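Local coordinates for ureidoglycolate hydrolase (Arabidopsis thaliana, PDB 4PXE), which hydrolyses (S)-ureidoglycolate to glyoxylate, ammonium and carbon dioxide with manganese ions, completing purine breakdown in plants without releasing urea, at residues 362-367 / 424-429. Sequence-based numbering, arbitrary orientation.
Sequences ATELNL and LAKLSL
A surface salt bridge between Glu364, at the end of helix 352-364, and Lys426 of helix 410-429 illustrates how two helices whose backbones are well separated at this point can still be joined by a pair of long side chains. The CA atoms of Glu364 and Lys426 are 11.6 Å apart, and the two side chains reach toward each other from opposite directions to close that distance. Lys426 NZ lies 2.7 Å from Glu364 OE2, approaching the syn side of this oxygen and 18° out of the carboxylate plane. The same ammonium nitrogen is 2.9 Å from Glu364 OE1 in a weak hydrogen bond, so one cation is shared, unequally, by both carboxylate oxygens. Lys426 runs extended through its methylenes and bends only at the last torsion (chi4 -59°), which turns NZ out of the line of the chain, while CE remains 3.3 Å from Glu364 OE2. With an alanine in place of Lys426, the carboxylate of Glu364 would probably lose this positive partner and be freer to turn. In this M20-family chain, the helix carrying the glutamate ends in a Schellman motif: Leu367 N bonds to Ala362 O, Asn366 N to Thr363 O, and Asn366 takes the positive phi of the C-prime residue. Just past the glutamate, Leu365 packs on Lys418 and Leu422, earlier residues of helix 410-429. On the lysine's helix, Leu424 and Leu427 instead cover strands 86-91 and 201-209, and Ser428 OG hydrogen-bonds to Arg127 O.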
loop_
_atom_site.group_PDB
_atom_site.type_symbol
_atom_site.label_atom_id
_atom_site.label_comp_id
_atom_site.label_asym_id
_atom_site.label_seq_id
_atom_site.Cartn_x
_atom_site.Cartn_y
_atom_site.Cartn_z
ATOM N N ALA A 362 -4.446 10.357 -44.933
ATOM C CA ALA A 362 -5.066 9.034 -44.852
ATOM C C ALA A 362 -5.754 8.647 -46.166
ATOM O O ALA A 362 -5.593 7.530 -46.653
ATOM C CB ALA A 362 -6.045 8.965 -43.671
ATOM N N THR A 363 -6.493 9.581 -46.752
ATOM C CA THR A 363 -7.139 9.347 -48.039
ATOM C C THR A 363 -6.128 9.040 -49.158
ATOM O O THR A 363 -6.321 8.099 -49.934
ATOM C CB THR A 363 -8.020 10.545 -48.426
ATOM O OG1 THR A 363 -9.006 10.754 -47.406
ATOM C CG2 THR A 363 -8.721 10.289 -49.758
ATOM N N GLU A 364 -5.050 9.815 -49.227
ATOM C CA GLU A 364 -4.014 9.584 -50.241
ATOM C C GLU A 364 -3.345 8.226 -50.096
ATOM O O GLU A 364 -2.827 7.672 -51.067
ATOM C CB GLU A 364 -2.960 10.694 -50.203
ATOM C CG GLU A 364 -3.494 12.020 -50.699
ATOM C CD GLU A 364 -2.505 13.153 -50.544
ATOM O OE1 GLU A 364 -1.282 12.887 -50.566
ATOM O OE2 GLU A 364 -2.957 14.311 -50.397
ATOM N N LEU A 365 -3.355 7.692 -48.878
ATOM C CA LEU A 365 -2.732 6.397 -48.596
ATOM C C LEU A 365 -3.731 5.256 -48.688
ATOM O O LEU A 365 -3.408 4.109 -48.342
ATOM C CB LEU A 365 -2.089 6.413 -47.202
ATOM C CG LEU A 365 -0.835 7.281 -47.116
ATOM C CD1 LEU A 365 -0.514 7.624 -45.661
ATOM C CD2 LEU A 365 0.335 6.562 -47.776
ATOM N N ASN A 366 -4.949 5.572 -49.121
ATOM C CA ASN A 366 -6.020 4.583 -49.253
ATOM C C ASN A 366 -6.365 3.931 -47.916
ATOM O O ASN A 366 -6.686 2.744 -47.850
ATOM C CB ASN A 366 -5.662 3.514 -50.299
ATOM C CG ASN A 366 -5.427 4.104 -51.672
ATOM O OD1 ASN A 366 -4.359 3.939 -52.261
ATOM N ND2 ASN A 366 -6.427 4.800 -52.187
ATOM N N LEU A 367 -6.297 4.725 -46.855
ATOM C CA LEU A 367 -6.617 4.257 -45.508
ATOM C C LEU A 367 -7.956 4.822 -45.071
ATOM O O LEU A 367 -8.230 6.003 -45.264
ATOM C CB LEU A 367 -5.529 4.682 -44.522
ATOM C CG LEU A 367 -4.142 4.082 -44.771
ATOM C CD1 LEU A 367 -3.104 4.725 -43.883
ATOM C CD2 LEU A 367 -4.160 2.569 -44.553
ATOM N N LEU A 424 3.427 15.087 -41.776
ATOM C CA LEU A 424 4.626 15.883 -41.485
ATOM C C LEU A 424 5.146 16.539 -42.759
ATOM O O LEU A 424 5.513 17.716 -42.750
ATOM C CB LEU A 424 5.733 15.003 -40.899
ATOM C CG LEU A 424 5.573 14.542 -39.450
ATOM C CD1 LEU A 424 6.626 13.495 -39.139
ATOM C CD2 LEU A 424 5.671 15.716 -38.481
ATOM N N ALA A 425 5.206 15.753 -43.828
ATOM C CA ALA A 425 5.728 16.214 -45.111
ATOM C C ALA A 425 4.869 17.346 -45.648
ATOM O O ALA A 425 5.391 18.384 -46.087
ATOM C CB ALA A 425 5.763 15.058 -46.101
ATOM N N LYS A 426 3.552 17.151 -45.627
ATOM C CA LYS A 426 2.630 18.170 -46.127
ATOM C C LYS A 426 2.757 19.467 -45.337
ATOM O O LYS A 426 2.810 20.557 -45.913
ATOM C CB LYS A 426 1.188 17.667 -46.101
ATOM C CG LYS A 426 0.897 16.550 -47.083
ATOM C CD LYS A 426 -0.540 16.060 -46.937
ATOM C CE LYS A 426 -0.863 14.992 -47.975
ATOM N NZ LYS A 426 -0.698 15.482 -49.375
ATOM N N LEU A 427 2.811 19.359 -44.020
ATOM C CA LEU A 427 2.939 20.538 -43.176
ATOM C C LEU A 427 4.290 21.230 -43.356
ATOM O O LEU A 427 4.370 22.459 -43.314
ATOM C CB LEU A 427 2.699 20.169 -41.714
ATOM C CG LEU A 427 1.250 19.774 -41.432
ATOM C CD1 LEU A 427 1.107 19.195 -40.031
ATOM C CD2 LEU A 427 0.324 20.974 -41.616
ATOM N N SER A 428 5.347 20.446 -43.550
ATOM C CA SER A 428 6.688 21.002 -43.739
ATOM C C SER A 428 6.745 21.929 -44.954
ATOM O O SER A 428 7.457 22.935 -44.944
ATOM C CB SER A 428 7.731 19.889 -43.877
ATOM O OG SER A 428 9.014 20.420 -44.205
ATOM N N LEU A 429 5.970 21.603 -45.982
ATOM C CA LEU A 429 5.998 22.370 -47.225
ATOM C C LEU A 429 4.974 23.510 -47.259
ATOM O O LEU A 429 4.989 24.331 -48.183
ATOM C CB LEU A 429 5.791 21.431 -48.419
ATOM C CG LEU A 429 6.792 20.281 -48.566
ATOM C CD1 LEU A 429 6.560 19.524 -49.871
ATOM C CD2 LEU A 429 8.234 20.770 -48.474
#